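Local coordinates for filamentous hemagglutinin (Bordetella pertussis, PDB 1RWR), which serves as a secreted adhesin whose N-terminal TPS domain, a beta-helix, probably directs its export through the two-partner secretion pathway, at residues 234-237 with 238-241. Numbering follows the deposited sequence.
Sequences SSDS and GLGV
D236 O is gripped twice: by L239 N at 3.2 Å, with an N-H...O angle of 162°, and by a water whose oxygen lies 2.7 Å from D236 O. The L239 donor is tilted 34° from the carbonyl plane of D236, and its bond closes a type II beta turn from D236 to L239. G238 takes the turn position where a CB would jam against S237 O, which calls for glycine. The same water, which can donate to either carbonyl, reaches S234 OG and L239 O, each 2.7 Å from its oxygen, and so bridges the two limbs of the loop. With OG anti to the backbone N (chi1 176°), S234 turns its hydroxyl inward to this water. The loop forms a corner of the right-handed parallel beta-helix, where the chain leaves strand 229-234 of one sheet and enters strand 240-243 of another. On the turn, the D236 and L239 side chains run side by side, with D236 CB 4.0 Å from L239 CD1. The carboxylate of D236 salt-bridges R165 and accepts a hydrogen bond from A190 N, tying the corner to neighbouring parts of the coil. V241 CG2 meets S234 CB at 3.6 Å, a van der Waals contact between the strand ends that flank the loop.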
loop_
_atom_site.group_PDB
_atom_site.type_symbol
_atom_site.label_atom_id
_atom_site.label_comp_id
_atom_site.label_asym_id
_atom_site.label_seq_id
_atom_site.Cartn_x
_atom_site.Cartn_y
_atom_site.Cartn_z
ATOM N N SER A 234 6.183 8.772 10.077
ATOM C CA SER A 234 5.120 9.703 10.389
ATOM C C SER A 234 5.741 11.088 10.320
ATOM O O SER A 234 6.730 11.368 11.006
ATOM C CB SER A 234 4.598 9.435 11.798
ATOM O OG SER A 234 3.636 10.385 12.169
ATOM N N SER A 235 5.212 11.939 9.464
ATOM C CA SER A 235 5.845 13.226 9.232
ATOM C C SER A 235 5.142 14.429 9.896
ATOM O O SER A 235 5.770 15.492 10.031
ATOM C CB SER A 235 6.052 13.403 7.710
ATOM O OG SER A 235 4.809 13.402 7.138
ATOM N N ASP A 236 3.895 14.287 10.346
ATOM C CA ASP A 236 3.178 15.433 10.961
ATOM C C ASP A 236 3.710 15.724 12.368
ATOM O O ASP A 236 3.765 14.831 13.216
ATOM C CB ASP A 236 1.676 15.212 11.053
ATOM C CG ASP A 236 0.986 15.159 9.691
ATOM O OD1 ASP A 236 1.634 15.512 8.655
ATOM O OD2 ASP A 236 -0.197 14.803 9.593
ATOM N N SER A 237 4.062 16.983 12.633
ATOM C CA SER A 237 4.647 17.347 13.925
ATOM C C SER A 237 3.674 17.024 15.069
ATOM O O SER A 237 2.476 17.325 15.021
ATOM C CB SER A 237 5.018 18.825 13.951
ATOM O OG SER A 237 5.528 19.202 15.225
ATOM N N GLY A 238 4.190 16.349 16.080
ATOM C CA GLY A 238 3.404 16.091 17.271
ATOM C C GLY A 238 2.603 14.811 17.254
ATOM O O GLY A 238 1.986 14.464 18.263
ATOM N N LEU A 239 2.574 14.103 16.127
ATOM C CA LEU A 239 1.742 12.882 16.036
ATOM C C LEU A 239 2.627 11.664 16.257
ATOM O O LEU A 239 3.794 11.693 15.906
ATOM C CB LEU A 239 1.037 12.791 14.679
ATOM C CG LEU A 239 -0.259 13.596 14.599
ATOM C CD1 LEU A 239 0.037 15.079 14.682
ATOM C CD2 LEU A 239 -1.080 13.368 13.390
ATOM N N GLY A 240 2.057 10.596 16.819
ATOM C CA GLY A 240 2.843 9.453 17.244
ATOM C C GLY A 240 2.801 8.281 16.313
ATOM O O GLY A 240 1.897 8.151 15.493
ATOM N N VAL A 241 3.798 7.419 16.424
ATOM C CA VAL A 241 3.751 6.090 15.872
ATOM C C VAL A 241 3.631 5.108 17.019
ATOM O O VAL A 241 4.528 5.025 17.843
ATOM C CB VAL A 241 5.040 5.746 15.107
ATOM C CG1 VAL A 241 5.001 4.287 14.630
ATOM C CG2 VAL A 241 5.226 6.680 13.955
HETATM O O HOH W 1 4.867 12.378 13.496
#